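Local coordinates for 2-dehydro-3-deoxy-d-gluconate/2-dehydro-3-deoxy-phosphogluconate aldolase (Picrophilus torridus, PDB 4UXD), which is a tetrameric aldolase of the dihydrodipicolinate synthetase family, each subunit built as a parallel eight-stranded beta/alpha barrel followed by C-terminal helices, at residues 29-34 and 226-231; 66-71 and 266-271; 33-38 and 274-279. One frame throughout, in Å; residues are numbered along the deposited sequence.

Interaction 1. Residues 29-34 and 226-231; sequences VCPMIT and GTTNFS
Asn229 reaches from the 3-10 turn of 226-231 to the backbone of 29-34, and its amide carries the polar part of the contact. ND2 of Asn229 donates to Pro31 O at 3.1 Å, nearly straight at 170°, although the donor stands above the plane of that carbonyl. OD1 of the same amide accepts from Ile33 N, also at 3.1 Å and 169°. The remaining N-H of Asn229 ND2 turns back to Gly226 O at 2.7 Å, lying in the carbonyl plane on a lone pair. Gly226 O takes the backbone N of Asn229 as well. Three bonds of fixed polarity, two given and one received, thus set which end of this buried amide is oxygen and hold it against rotation.

The packing is built around the same group. Cys30 SG, swung anti to its own N (chi1 174°), lies over one face of the amide, 3.6 Å from Asn229 ND2, while the side chain of Ile33 lies on the opposite face, its CG1 3.5 Å from Asn229 OD1. Thr228 OG1 comes close to Cys30, with SG 3.3 Å away, but its hydrogen bond goes to Cys225 O. At the other end, Pro31 lays CG 3.4 Å from Gly226 N, so the proline ring rests directly on glycine backbone.

Strand 27-31 lies between strands 61-63 and 222-224 in the sheet, and backbone bonds from Val29 to Gly223 and Cys225 lead up to the contact. The side-chain amide continues that link just where the two segments leave their strands, which places it at the C-terminal rim joining the first and last strands of a closed beta/alpha barrel.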
loop_
_atom_site.group_PDB
_atom_site.type_symbol
_atom_site.label_atom_id
_atom_site.label_comp_id
_atom_site.label_asym_id
_atom_site.label_seq_id
_atom_site.Cartn_x
_atom_site.Cartn_y
_atom_site.Cartn_z
ATOM N N VAL A 29 -6.107 -29.933 5.558
ATOM C CA VAL A 29 -7.406 -29.468 5.115
ATOM C C VAL A 29 -7.326 -29.117 3.641
ATOM O O VAL A 29 -6.490 -28.291 3.274
ATOM C CB VAL A 29 -7.839 -28.217 5.905
ATOM C CG1 VAL A 29 -9.200 -27.699 5.428
ATOM C CG2 VAL A 29 -7.843 -28.502 7.381
ATOM N N CYS A 30 -8.170 -29.712 2.790
ATOM C CA CYS A 30 -8.217 -29.265 1.391
ATOM C C CYS A 30 -9.225 -28.140 1.161
ATOM O O CYS A 30 -10.431 -28.345 1.279
ATOM C CB CYS A 30 -8.545 -30.402 0.448
ATOM S SG CYS A 30 -8.776 -29.802 -1.253
ATOM N N PRO A 31 -8.736 -26.938 0.817
ATOM C CA PRO A 31 -9.704 -25.928 0.391
ATOM C C PRO A 31 -10.129 -26.249 -1.039
ATOM O O PRO A 31 -9.417 -25.940 -2.007
ATOM C CB PRO A 31 -8.928 -24.619 0.506
ATOM C CG PRO A 31 -7.515 -24.996 0.244
ATOM C CD PRO A 31 -7.355 -26.471 0.651
ATOM N N MET A 32 -11.272 -26.922 -1.148
ATOM C CA MET A 32 -11.717 -27.511 -2.408
ATOM C C MET A 32 -11.971 -26.476 -3.489
ATOM O O MET A 32 -12.597 -25.443 -3.236
ATOM C CB MET A 32 -13.002 -28.312 -2.201
ATOM C CG MET A 32 -12.896 -29.449 -1.205
ATOM S SD MET A 32 -14.475 -30.293 -0.965
ATOM C CE MET A 32 -14.740 -30.945 -2.615
ATOM N N ILE A 33 -11.505 -26.758 -4.703
ATOM C CA ILE A 33 -12.031 -26.041 -5.853
ATOM C C ILE A 33 -13.473 -26.478 -6.051
ATOM O O ILE A 33 -13.877 -27.557 -5.617
ATOM C CB ILE A 33 -11.235 -26.300 -7.145
ATOM C CG1 ILE A 33 -11.201 -27.799 -7.461
ATOM C CG2 ILE A 33 -9.825 -25.734 -7.022
ATOM C CD1 ILE A 33 -10.703 -28.114 -8.846
ATOM N N THR A 34 -14.245 -25.637 -6.712
ATOM C CA THR A 34 -15.579 -26.010 -7.162
ATOM C C THR A 34 -15.545 -26.347 -8.663
ATOM O O THR A 34 -15.629 -25.435 -9.490
ATOM C CB THR A 34 -16.556 -24.867 -6.901
ATOM O OG1 THR A 34 -16.376 -24.399 -5.564
ATOM C CG2 THR A 34 -17.991 -25.309 -7.109
ATOM N N GLY A 226 -4.313 -25.585 -0.822
ATOM C CA GLY A 226 -4.994 -25.776 -2.090
ATOM C C GLY A 226 -4.358 -26.780 -3.045
ATOM O O GLY A 226 -5.044 -27.370 -3.877
ATOM N N THR A 227 -3.050 -26.975 -2.950
ATOM C CA THR A 227 -2.384 -27.908 -3.840
ATOM C C THR A 227 -2.842 -29.358 -3.628
ATOM O O THR A 227 -2.578 -30.215 -4.472
ATOM C CB THR A 227 -0.863 -27.852 -3.669
ATOM O OG1 THR A 227 -0.504 -28.273 -2.340
ATOM C CG2 THR A 227 -0.363 -26.442 -3.949
ATOM N N THR A 228 -3.528 -29.635 -2.523
ATOM C CA THR A 228 -4.026 -30.984 -2.276
ATOM C C THR A 228 -5.161 -31.361 -3.242
ATOM O O THR A 228 -5.562 -32.513 -3.300
ATOM C CB THR A 228 -4.518 -31.164 -0.824
ATOM O OG1 THR A 228 -5.609 -30.273 -0.558
ATOM C CG2 THR A 228 -3.390 -30.891 0.146
ATOM N N ASN A 229 -5.658 -30.396 -4.009
ATOM C CA ASN A 229 -6.677 -30.675 -5.002
ATOM C C ASN A 229 -6.164 -31.583 -6.132
ATOM O O ASN A 229 -6.955 -32.152 -6.880
ATOM C CB ASN A 229 -7.206 -29.366 -5.596
ATOM C CG ASN A 229 -8.210 -28.686 -4.705
ATOM O OD1 ASN A 229 -9.389 -29.036 -4.707
ATOM N ND2 ASN A 229 -7.754 -27.698 -3.936
ATOM N N PHE A 230 -4.846 -31.708 -6.258
ATOM C CA PHE A 230 -4.251 -32.460 -7.356
ATOM C C PHE A 230 -2.816 -32.886 -7.058
ATOM O O PHE A 230 -2.089 -33.304 -7.948
ATOM C CB PHE A 230 -4.290 -31.626 -8.631
ATOM C CG PHE A 230 -4.025 -30.175 -8.399
ATOM C CD1 PHE A 230 -2.734 -29.709 -8.261
ATOM C CD2 PHE A 230 -5.074 -29.279 -8.281
ATOM C CE1 PHE A 230 -2.499 -28.375 -8.028
ATOM C CE2 PHE A 230 -4.844 -27.948 -8.051
ATOM C CZ PHE A 230 -3.561 -27.492 -7.925
ATOM N N SER A 231 -2.423 -32.798 -5.796
ATOM C CA SER A 231 -1.089 -33.197 -5.384
ATOM C C SER A 231 -1.095 -33.702 -3.947
ATOM O O SER A 231 -1.704 -33.092 -3.066
ATOM C CB SER A 231 -0.123 -32.030 -5.533
ATOM O OG SER A 231 1.177 -32.408 -5.147
#

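Interaction 2. Residues 66-71 and 266-271; sequences GSTGVF and YQFPNA
Pro269 and Phe268 pack against the tight turn Ser67-Val70, where a beta/alpha-barrel loop following strand 61-63 meets the start of C-terminal helix 270-279. Gly66-Gly69 matches the GxxG loop known from this aldolase family; the overlapping type I turn, Ser67 to Val70, is closed by Val70 N to Ser67 O at 2.9 Å.

Followed outward from CB, the Pro269 ring has neighbours at each atom. CB is centred over one face of the preceding residue's ring, 3.4 Å above the Phe268 plane, a CH-pi-like placement that goes with the cis peptide bond between them. Toward the turn, Pro269 CB only skirts Thr68 O. CG, the outermost atom, makes the closest approach, 3.4 Å to Val70 CG1, and also borders Thr68 O at 4.0 Å. CD lies 3.8 Å from the same methyl, Val70 CG1, which sits at the CG-CD edge of the ring, close to its mean plane and over neither face, the two side chains meeting at a slant.

Phe268 meets the turn by its rim. With CG anti to N (chi1 -177°), the ring extends until CZ is 3.9 Å from Thr68 OG1 and CE1 equally far from Ser67 O; both oxygens lie at the edge, near the ring plane. Contact across the pair is therefore van der Waals in kind, and the turn's polar groups look to other partners: Thr68 O bonds Tyr273 OH, and Ser67 OG bonds Tyr154 OH of its own chain and Tyr128 OH of the second subunit. Gln267 also faces that subunit, pairing with backbone atoms of its Lys130 and Asn132. Within its own chain, Gln267 NE2 donates to Phe268 O at 3.1 Å and 164°, in the carbonyl plane and on a lone pair.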
loop_
_atom_site.group_PDB
_atom_site.type_symbol
_atom_site.label_atom_id
_atom_site.label_comp_id
_atom_site.label_asym_id
_atom_site.label_seq_id
_atom_site.Cartn_x
_atom_site.Cartn_y
_atom_site.Cartn_z
ATOM N N GLY A 66 -14.281 -22.380 0.145
ATOM C CA GLY A 66 -13.298 -21.422 0.610
ATOM C C GLY A 66 -12.953 -20.484 -0.532
ATOM O O GLY A 66 -13.665 -20.464 -1.560
ATOM N N SER A 67 -11.865 -19.728 -0.361
ATOM C CA SER A 67 -11.372 -18.817 -1.385
ATOM C C SER A 67 -10.981 -19.570 -2.650
ATOM O O SER A 67 -11.263 -19.136 -3.764
ATOM C CB SER A 67 -10.167 -18.017 -0.871
ATOM O OG SER A 67 -10.515 -17.177 0.222
ATOM N N THR A 68 -10.315 -20.696 -2.464
ATOM C CA THR A 68 -9.918 -21.548 -3.564
ATOM C C THR A 68 -11.145 -21.996 -4.342
ATOM O O THR A 68 -11.083 -22.167 -5.566
ATOM C CB THR A 68 -9.149 -22.779 -3.059
ATOM O OG1 THR A 68 -7.953 -22.353 -2.406
ATOM C CG2 THR A 68 -8.788 -23.704 -4.206
ATOM N N GLY A 69 -12.259 -22.174 -3.628
ATOM C CA GLY A 69 -13.513 -22.584 -4.241
ATOM C C GLY A 69 -14.321 -21.446 -4.843
ATOM O O GLY A 69 -15.475 -21.643 -5.248
ATOM N N VAL A 70 -13.687 -20.274 -4.914
ATOM C CA VAL A 70 -14.276 -19.022 -5.375
ATOM C C VAL A 70 -15.755 -18.864 -5.004
ATOM O O VAL A 70 -16.582 -18.482 -5.831
ATOM C CB VAL A 70 -14.081 -18.836 -6.927
ATOM C CG1 VAL A 70 -12.624 -18.544 -7.247
ATOM C CG2 VAL A 70 -14.538 -20.017 -7.731
ATOM N N PHE A 71 -16.051 -19.081 -3.722
ATOM C CA PHE A 71 -17.426 -19.073 -3.217
ATOM C C PHE A 71 -18.237 -17.808 -3.553
ATOM O O PHE A 71 -19.435 -17.929 -3.791
ATOM C CB PHE A 71 -17.442 -19.308 -1.680
ATOM C CG PHE A 71 -16.897 -18.162 -0.867
ATOM C CD1 PHE A 71 -15.547 -18.097 -0.545
ATOM C CD2 PHE A 71 -17.736 -17.156 -0.421
ATOM C CE1 PHE A 71 -15.046 -17.047 0.174
ATOM C CE2 PHE A 71 -17.239 -16.107 0.304
ATOM C CZ PHE A 71 -15.879 -16.046 0.603
ATOM N N TYR A 266 0.253 -17.177 -12.145
ATOM C CA TYR A 266 -1.037 -16.931 -12.773
ATOM C C TYR A 266 -2.055 -16.334 -11.801
ATOM O O TYR A 266 -1.944 -16.495 -10.589
ATOM C CB TYR A 266 -1.547 -18.240 -13.386
ATOM C CG TYR A 266 -0.597 -18.763 -14.445
ATOM C CD1 TYR A 266 -0.151 -17.927 -15.469
ATOM C CD2 TYR A 266 -0.123 -20.071 -14.415
ATOM C CE1 TYR A 266 0.727 -18.375 -16.440
ATOM C CE2 TYR A 266 0.764 -20.531 -15.384
ATOM C CZ TYR A 266 1.188 -19.672 -16.394
ATOM O OH TYR A 266 2.069 -20.101 -17.370
ATOM N N GLN A 267 -3.005 -15.595 -12.369
ATOM C CA GLN A 267 -4.131 -14.986 -11.662
ATOM C C GLN A 267 -4.863 -16.026 -10.823
ATOM O O GLN A 267 -5.304 -17.051 -11.352
ATOM C CB GLN A 267 -5.070 -14.335 -12.693
ATOM C CG GLN A 267 -6.504 -14.007 -12.258
ATOM C CD GLN A 267 -6.604 -12.800 -11.343
ATOM O OE1 GLN A 267 -6.159 -11.698 -11.678
ATOM N NE2 GLN A 267 -7.197 -13.004 -10.175
ATOM N N PHE A 268 -4.969 -15.774 -9.518
ATOM C CA PHE A 268 -5.588 -16.726 -8.597
ATOM C C PHE A 268 -7.106 -16.869 -8.855
ATOM O O PHE A 268 -7.779 -15.885 -9.157
ATOM C CB PHE A 268 -5.323 -16.287 -7.150
ATOM C CG PHE A 268 -5.854 -17.246 -6.109
ATOM C CD1 PHE A 268 -7.157 -17.116 -5.622
ATOM C CD2 PHE A 268 -5.055 -18.283 -5.630
ATOM C CE1 PHE A 268 -7.651 -17.997 -4.662
ATOM C CE2 PHE A 268 -5.533 -19.168 -4.676
ATOM C CZ PHE A 268 -6.839 -19.028 -4.186
ATOM N N PRO A 269 -7.657 -18.094 -8.757
ATOM C CA PRO A 269 -7.093 -19.425 -8.529
ATOM C C PRO A 269 -7.126 -20.261 -9.800
ATOM O O PRO A 269 -7.141 -21.492 -9.748
ATOM C CB PRO A 269 -8.041 -20.012 -7.499
ATOM C CG PRO A 269 -9.395 -19.476 -7.955
ATOM C CD PRO A 269 -9.127 -18.148 -8.669
ATOM N N ASN A 270 -7.163 -19.587 -10.938
ATOM C CA ASN A 270 -7.479 -20.245 -12.194
ATOM C C ASN A 270 -6.567 -21.437 -12.501
ATOM O O ASN A 270 -7.051 -22.484 -12.931
ATOM C CB ASN A 270 -7.436 -19.212 -13.304
ATOM C CG ASN A 270 -8.496 -18.136 -13.119
ATOM O OD1 ASN A 270 -9.670 -18.452 -12.919
ATOM N ND2 ASN A 270 -8.083 -16.862 -13.148
ATOM N N ALA A 271 -5.272 -21.293 -12.228
ATOM C CA ALA A 271 -4.300 -22.354 -12.477
ATOM C C ALA A 271 -4.642 -23.645 -11.729
ATOM O O ALA A 271 -4.359 -24.736 -12.225
ATOM C CB ALA A 271 -2.906 -21.893 -12.098
#

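Interaction 3. Residues 33-38 and 274-279; sequences ITPLDA and EYFYKK
Tyr277 OH has two partners: it accepts Leu36 N at 3.0 Å, with an N-H...O angle of 152°, and is bonded to Gly285 O as well. A phenol that accepts one hydrogen bond, from Leu36 N, and can donate its own hydrogen to the Gly285 carbonyl is well matched to this buried spot. The group gets there because CG stands anti to the carbonyl carbon (chi1 -70°), which sends the ring from helix 270-279 across to the loop 33-38, with the hydroxyl leading. Leu36 CB, 3.6 Å from Tyr277 OH, adds an apolar neighbour beside the bond.

At the neighbouring residue, Phe276, the contact is purely hydrocarbon. Ile33 CD1 reaches 3.5 Å from Phe276 CG and about as near to Phe276 CB, so the methyl settles at the root of the aromatic side chain. Pro35 CG lies more loosely, 4.2 Å from Phe276 CE2. Both approach the ring at a slant. Leu50 of helix 44-56 also packs on Phe276, and the same helix touches Pro35 through Ala46 and Thr47, joining barrel and C-terminal helix.

The chemistry implies a division of labour: apolar side chains meet between loop and helix, while the one hydrogen bond across the contact ties the Leu36 backbone to the helix, and Gly285, bonded both to Tyr277 OH and to the Leu36 backbone, closes the group.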
loop_
_atom_site.group_PDB
_atom_site.type_symbol
_atom_site.label_atom_id
_atom_site.label_comp_id
_atom_site.label_asym_id
_atom_site.label_seq_id
_atom_site.Cartn_x
_atom_site.Cartn_y
_atom_site.Cartn_z
ATOM N N ILE A 33 -11.505 -26.758 -4.703
ATOM C CA ILE A 33 -12.031 -26.041 -5.853
ATOM C C ILE A 33 -13.473 -26.478 -6.051
ATOM O O ILE A 33 -13.877 -27.557 -5.617
ATOM C CB ILE A 33 -11.235 -26.300 -7.145
ATOM C CG1 ILE A 33 -11.201 -27.799 -7.461
ATOM C CG2 ILE A 33 -9.825 -25.734 -7.022
ATOM C CD1 ILE A 33 -10.703 -28.114 -8.846
ATOM N N THR A 34 -14.245 -25.637 -6.712
ATOM C CA THR A 34 -15.579 -26.010 -7.162
ATOM C C THR A 34 -15.545 -26.347 -8.663
ATOM O O THR A 34 -15.629 -25.435 -9.490
ATOM C CB THR A 34 -16.556 -24.867 -6.901
ATOM O OG1 THR A 34 -16.376 -24.399 -5.564
ATOM C CG2 THR A 34 -17.991 -25.309 -7.109
ATOM N N PRO A 35 -15.415 -27.644 -9.024
ATOM C CA PRO A 35 -15.263 -27.987 -10.447
ATOM C C PRO A 35 -16.413 -27.468 -11.314
ATOM O O PRO A 35 -17.563 -27.505 -10.872
ATOM C CB PRO A 35 -15.228 -29.519 -10.439
ATOM C CG PRO A 35 -14.759 -29.883 -9.085
ATOM C CD PRO A 35 -15.376 -28.847 -8.177
ATOM N N LEU A 36 -16.087 -26.971 -12.509
ATOM C CA LEU A 36 -17.073 -26.385 -13.414
ATOM C C LEU A 36 -17.068 -27.028 -14.810
ATOM O O LEU A 36 -16.019 -27.414 -15.348
ATOM C CB LEU A 36 -16.839 -24.877 -13.569
ATOM C CG LEU A 36 -16.753 -23.986 -12.324
ATOM C CD1 LEU A 36 -16.333 -22.567 -12.740
ATOM C CD2 LEU A 36 -18.078 -23.962 -11.549
ATOM N N ASP A 37 -18.257 -27.115 -15.395
ATOM C CA ASP A 37 -18.405 -27.613 -16.750
ATOM C C ASP A 37 -17.980 -26.542 -17.756
ATOM O O ASP A 37 -17.589 -25.450 -17.373
ATOM C CB ASP A 37 -19.852 -28.062 -17.002
ATOM C CG ASP A 37 -20.872 -26.925 -16.872
ATOM O OD1 ASP A 37 -20.578 -25.767 -17.231
ATOM O OD2 ASP A 37 -22.002 -27.204 -16.423
ATOM N N ALA A 38 -18.083 -26.852 -19.040
ATOM C CA ALA A 38 -17.790 -25.882 -20.089
ATOM C C ALA A 38 -18.686 -24.628 -20.039
ATOM O O ALA A 38 -18.405 -23.653 -20.727
ATOM C CB ALA A 38 -17.910 -26.553 -21.455
ATOM N N GLU A 274 -7.268 -25.425 -13.938
ATOM C CA GLU A 274 -6.674 -26.092 -15.086
ATOM C C GLU A 274 -5.918 -27.344 -14.638
ATOM O O GLU A 274 -6.045 -28.416 -15.237
ATOM C CB GLU A 274 -5.732 -25.151 -15.835
ATOM C CG GLU A 274 -5.190 -25.730 -17.128
ATOM C CD GLU A 274 -4.492 -24.687 -17.994
ATOM O OE1 GLU A 274 -4.632 -23.481 -17.693
ATOM O OE2 GLU A 274 -3.798 -25.070 -18.966
ATOM N N TYR A 275 -5.154 -27.208 -13.562
ATOM C CA TYR A 275 -4.275 -28.273 -13.126
ATOM C C TYR A 275 -5.108 -29.481 -12.763
ATOM O O TYR A 275 -4.727 -30.617 -13.037
ATOM C CB TYR A 275 -3.420 -27.820 -11.945
ATOM C CG TYR A 275 -2.133 -28.588 -11.781
ATOM C CD1 TYR A 275 -2.141 -29.923 -11.399
ATOM C CD2 TYR A 275 -0.906 -27.979 -11.996
ATOM C CE1 TYR A 275 -0.963 -30.632 -11.244
ATOM C CE2 TYR A 275 0.278 -28.679 -11.842
ATOM C CZ TYR A 275 0.246 -30.006 -11.465
ATOM O OH TYR A 275 1.423 -30.711 -11.310
ATOM N N PHE A 276 -6.260 -29.226 -12.159
ATOM C CA PHE A 276 -7.180 -30.294 -11.807
ATOM C C PHE A 276 -7.843 -30.893 -13.051
ATOM O O PHE A 276 -8.096 -32.096 -13.124
ATOM C CB PHE A 276 -8.256 -29.786 -10.854
ATOM C CG PHE A 276 -9.311 -30.803 -10.571
ATOM C CD1 PHE A 276 -9.088 -31.803 -9.639
ATOM C CD2 PHE A 276 -10.521 -30.786 -11.266
ATOM C CE1 PHE A 276 -10.064 -32.757 -9.382
ATOM C CE2 PHE A 276 -11.495 -31.740 -11.012
ATOM C CZ PHE A 276 -11.266 -32.725 -10.076
ATOM N N TYR A 277 -8.134 -30.044 -14.023
ATOM C CA TYR A 277 -8.850 -30.466 -15.202
ATOM C C TYR A 277 -7.974 -31.371 -16.061
ATOM O O TYR A 277 -8.411 -32.432 -16.510
ATOM C CB TYR A 277 -9.314 -29.252 -16.008
ATOM C CG TYR A 277 -10.425 -28.438 -15.371
ATOM C CD1 TYR A 277 -11.305 -29.001 -14.460
ATOM C CD2 TYR A 277 -10.590 -27.099 -15.691
ATOM C CE1 TYR A 277 -12.317 -28.256 -13.890
ATOM C CE2 TYR A 277 -11.595 -26.352 -15.133
ATOM C CZ TYR A 277 -12.457 -26.930 -14.229
ATOM O OH TYR A 277 -13.467 -26.170 -13.673
ATOM N N LYS A 278 -6.738 -30.941 -16.280
ATOM C CA LYS A 278 -5.799 -31.679 -17.102
ATOM C C LYS A 278 -5.449 -33.026 -16.478
ATOM O O LYS A 278 -5.302 -34.027 -17.184
ATOM C CB LYS A 278 -4.523 -30.857 -17.323
ATOM C CG LYS A 278 -4.658 -29.739 -18.364
ATOM C CD LYS A 278 -3.294 -29.157 -18.737
ATOM C CE LYS A 278 -3.357 -28.228 -19.957
ATOM N NZ LYS A 278 -3.504 -28.953 -21.261
ATOM N N LYS A 279 -5.327 -33.046 -15.155
ATOM C CA LYS A 279 -4.876 -34.232 -14.453
ATOM C C LYS A 279 -5.886 -35.363 -14.575
ATOM O O LYS A 279 -5.521 -36.518 -14.790
ATOM C CB LYS A 279 -4.621 -33.928 -12.976
ATOM C CG LYS A 279 -4.671 -35.175 -12.111
ATOM C CD LYS A 279 -3.796 -35.106 -10.893
ATOM C CE LYS A 279 -3.147 -36.462 -10.646
ATOM N NZ LYS A 279 -3.104 -36.829 -9.211
#

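All three contacts are buried, but at different depths: the centre of interaction 1 is about 8 Å from the chain centre, that of interaction 2 about 11 Å and that of interaction 3 about 17 Å. Interaction 1 joins two barrel strands' ends through a bonded amide; interaction 3 has one phenol bond with apolar packing, and interaction 2 has packing alone but borders a second subunit. Interaction 3 uses helix 270-279 itself, interaction 2 the residues that lead into it, while Ile33 and Thr34 belong to both 1 and 3. Thr34 OG1 meets Gly69 O at 2.9 Å, probably a hydrogen bond, and Thr68 CG2 packs 3.6 Å from Ile33 CG2, tying the GxxG loop to the chain leaving strand 27-31.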